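Local coordinates for protein ubiquitin-conjugating enzyme E2, putative (Plasmodium falciparum, PDB 2Q0V) that probably takes part in ubiquitin transfer as a member of the ubiquitin-conjugating E2 family, with sequence features of the UEV/UBE2V variants, at residues 96-101 with 145-150. Sequence-based numbering, arbitrary orientation.
Sequences KIEMSC and PQPNEG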
ATOM      1  N   LYS A  96      -2.394  -9.580  10.164  1.00 40.59           N
ATOM      2  CA  LYS A  96      -3.803  -9.536  10.489  1.00 41.15           C
ATOM      3  C   LYS A  96      -4.195  -8.172  11.000  1.00 41.05           C
ATOM      4  O   LYS A  96      -3.514  -7.595  11.840  1.00 41.67           O
ATOM      5  CB  LYS A  96      -4.161 -10.597  11.522  1.00 41.46           C
ATOM      6  CG  LYS A  96      -4.315 -11.990  10.931  1.00 46.08           C
ATOM      7  CD  LYS A  96      -5.400 -12.800  11.645  1.00 51.01           C
ATOM      8  CE  LYS A  96      -5.216 -14.295  11.379  1.00 54.26           C
ATOM      9  NZ  LYS A  96      -6.525 -15.041  11.222  1.00 58.31           N
ATOM     10  N   ILE A  97      -5.321  -7.677  10.502  1.00 40.37           N
ATOM     11  CA  ILE A  97      -5.817  -6.385  10.893  1.00 39.89           C
ATOM     12  C   ILE A  97      -7.348  -6.396  10.857  1.00 40.47           C
ATOM     13  O   ILE A  97      -7.970  -7.171  10.117  1.00 40.55           O
ATOM     14  CB  ILE A  97      -5.182  -5.267   9.989  1.00 40.01           C
ATOM     15  CG1 ILE A  97      -5.305  -3.879  10.635  1.00 39.22           C
ATOM     16  CG2 ILE A  97      -5.695  -5.339   8.543  1.00 37.63           C
ATOM     17  CD1 ILE A  97      -4.637  -2.780   9.837  1.00 39.19           C
ATOM     18  N   GLU A  98      -7.957  -5.569  11.688  1.00 41.13           N
ATOM     19  CA  GLU A  98      -9.397  -5.305  11.570  1.00 42.19           C
ATOM     20  C   GLU A  98      -9.567  -3.855  11.204  1.00 41.15           C
ATOM     21  O   GLU A  98      -9.238  -2.958  11.994  1.00 40.74           O
ATOM     22  CB  GLU A  98     -10.155  -5.647  12.859  1.00 42.62           C
ATOM     23  CG  GLU A  98     -10.156  -7.138  13.150  1.00 47.33           C
ATOM     24  CD  GLU A  98     -11.232  -7.898  12.394  1.00 53.65           C
ATOM     25  OE1 GLU A  98     -12.393  -7.416  12.365  1.00 57.08           O
ATOM     26  OE2 GLU A  98     -10.924  -8.976  11.835  1.00 56.17           O
ATOM     27  N   MET A  99     -10.024  -3.638   9.973  1.00 41.10           N
ATOM     28  CA  MET A  99     -10.341  -2.294   9.469  1.00 41.27           C
ATOM     29  C   MET A  99     -11.555  -2.393   8.572  1.00 39.87           C
ATOM     30  O   MET A  99     -11.707  -3.373   7.837  1.00 40.69           O
ATOM     31  CB  MET A  99      -9.183  -1.715   8.661  1.00 40.95           C
ATOM     32  CG  MET A  99      -8.066  -1.138   9.470  1.00 42.56           C
ATOM     33  SD  MET A  99      -7.127   0.158   8.617  1.00 44.39           S
ATOM     34  CE  MET A  99      -6.601  -0.701   7.168  1.00 40.82           C
ATOM     35  N   SER A 100     -12.405  -1.375   8.585  1.00 38.83           N
ATOM     36  CA  SER A 100     -13.600  -1.402   7.726  1.00 37.91           C
ATOM     37  C   SER A 100     -13.337  -1.586   6.211  1.00 36.99           C
ATOM     38  O   SER A 100     -14.232  -2.012   5.486  1.00 37.68           O
ATOM     39  CB  SER A 100     -14.506  -0.201   8.006  1.00 37.83           C
ATOM     40  OG  SER A 100     -13.929   0.996   7.488  1.00 40.33           O
ATOM     41  N   CYS A 101     -12.134  -1.287   5.732  1.00 36.02           N
ATOM     42  CA  CYS A 101     -11.790  -1.488   4.303  1.00 35.99           C
ATOM     43  C   CYS A 101     -10.906  -2.723   4.055  1.00 35.93           C
ATOM     44  O   CYS A 101     -10.350  -2.879   2.974  1.00 35.47           O
ATOM     45  CB  CYS A 101     -11.088  -0.249   3.749  1.00 35.36           C
ATOM     46  SG  CYS A 101      -9.515   0.053   4.569  1.00 38.25           S
ATOM     47  N   PRO A 145     -11.446  -3.568  18.171  1.00 52.66           N
ATOM     48  CA  PRO A 145     -10.633  -4.665  18.754  1.00 52.45           C
ATOM     49  C   PRO A 145      -9.816  -5.467  17.714  1.00 51.95           C
ATOM     50  O   PRO A 145     -10.371  -5.968  16.733  1.00 51.56           O
ATOM     51  CB  PRO A 145     -11.684  -5.558  19.447  1.00 52.49           C
ATOM     52  CG  PRO A 145     -12.886  -4.635  19.668  1.00 52.68           C
ATOM     53  CD  PRO A 145     -12.889  -3.734  18.465  1.00 52.65           C
ATOM     54  N   GLN A 146      -8.515  -5.598  17.971  1.00 51.56           N
ATOM     55  CA  GLN A 146      -7.551  -6.144  17.015  1.00 51.31           C
ATOM     56  C   GLN A 146      -7.137  -7.597  17.279  1.00 52.34           C
ATOM     57  O   GLN A 146      -7.134  -8.040  18.432  1.00 52.12           O
ATOM     58  CB  GLN A 146      -6.289  -5.276  17.018  1.00 50.64           C
ATOM     59  CG  GLN A 146      -6.497  -3.840  16.548  1.00 49.05           C
ATOM     60  CD  GLN A 146      -7.032  -3.775  15.138  1.00 47.38           C
ATOM     61  OE1 GLN A 146      -6.487  -4.410  14.229  1.00 45.73           O
ATOM     62  NE2 GLN A 146      -8.126  -3.041  14.953  1.00 46.90           N
ATOM     63  N   PRO A 147      -6.741  -8.336  16.212  1.00 53.08           N
ATOM     64  CA  PRO A 147      -6.085  -9.640  16.417  1.00 53.56           C
ATOM     65  C   PRO A 147      -4.819  -9.491  17.285  1.00 54.46           C
ATOM     66  O   PRO A 147      -4.375  -8.361  17.534  1.00 54.30           O
ATOM     67  CB  PRO A 147      -5.706 -10.071  14.994  1.00 53.31           C
ATOM     68  CG  PRO A 147      -6.598  -9.281  14.095  1.00 53.34           C
ATOM     69  CD  PRO A 147      -6.875  -7.999  14.781  1.00 52.58           C
ATOM     70  N   ASN A 148      -4.249 -10.601  17.756  1.00 55.51           N
ATOM     71  CA  ASN A 148      -2.973 -10.526  18.486  1.00 56.87           C
ATOM     72  C   ASN A 148      -1.866 -10.000  17.581  1.00 56.97           C
ATOM     73  O   ASN A 148      -1.872 -10.261  16.373  1.00 56.67           O
ATOM     74  CB  ASN A 148      -2.574 -11.881  19.087  1.00 57.41           C
ATOM     75  CG  ASN A 148      -3.504 -12.326  20.215  1.00 59.71           C
ATOM     76  OD1 ASN A 148      -3.873 -11.540  21.099  1.00 61.48           O
ATOM     77  ND2 ASN A 148      -3.888 -13.600  20.185  1.00 62.27           N
ATOM     78  N   GLU A 149      -0.928  -9.266  18.173  1.00 57.20           N
ATOM     79  CA  GLU A 149       0.158  -8.637  17.420  1.00 57.95           C
ATOM     80  C   GLU A 149       1.052  -9.657  16.717  1.00 57.94           C
ATOM     81  O   GLU A 149       1.425 -10.672  17.295  1.00 58.12           O
ATOM     82  CB  GLU A 149       0.991  -7.690  18.310  1.00 57.57           C
ATOM     83  CG  GLU A 149       2.341  -7.293  17.708  1.00 57.85           C
ATOM     84  CD  GLU A 149       2.945  -6.045  18.334  1.00 59.43           C
ATOM     85  OE1 GLU A 149       2.590  -5.723  19.490  1.00 61.32           O
ATOM     86  OE2 GLU A 149       3.781  -5.378  17.666  1.00 61.28           O
ATOM     87  N   GLY A 150       1.377  -9.374  15.457  1.00 58.17           N
ATOM     88  CA  GLY A 150       2.263 -10.221  14.660  1.00 58.03           C
ATOM     89  C   GLY A 150       1.610 -11.436  14.023  1.00 57.69           C
ATOM     90  O   GLY A 150       2.223 -12.085  13.165  1.00 58.10           O
TER
HETATM   91  O   HOH W   1      -1.366  -7.796  14.359  1.00 50.55           O
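Glu98 CA and Gln146 CA lie 5.8 Å apart where 96-98 and 145-147 run nearly antiparallel, 166° apart, joining the loop after strand 90-93 to the C-terminal loop of this ubiquitin-conjugating (UBC) fold. Neither segment is a strand; the direct bonds between them run through the side-chain amide of Gln146, which exemplifies a side-chain amide replacing a backbone partner. Gln146 OE1 accepts from Glu98 N at 3.2 Å, with the donor tilted 24° from the carbonyl plane. Gln146 NE2 donates almost straight to Glu98 O, also at 3.2 Å, lying in that carbonyl's plane on a lone pair. The backbone N-H and C=O of Glu98 are thus held by one amide, which limits its rotation; NE2 also bonds to Leu144 O. A bend at chi2 (-59°) folds the Gln146 chain back toward Glu98, and the Gln146 side chain also touches Val68, Phe69 and Tyr74. Ile97, whose CB points away from 145-150, reaches Phe69 and Tyr74 too, so the two side chains lie alongside each other over one hydrophobic patch. Pro147 spans Lys96 and Glu98: its CD packs on Glu98 CG and its CG on Lys96 CB. Past the proline, a water donates to Asn148 O at 3.2 Å and, more weakly, to Lys96 O at 3.3 Å.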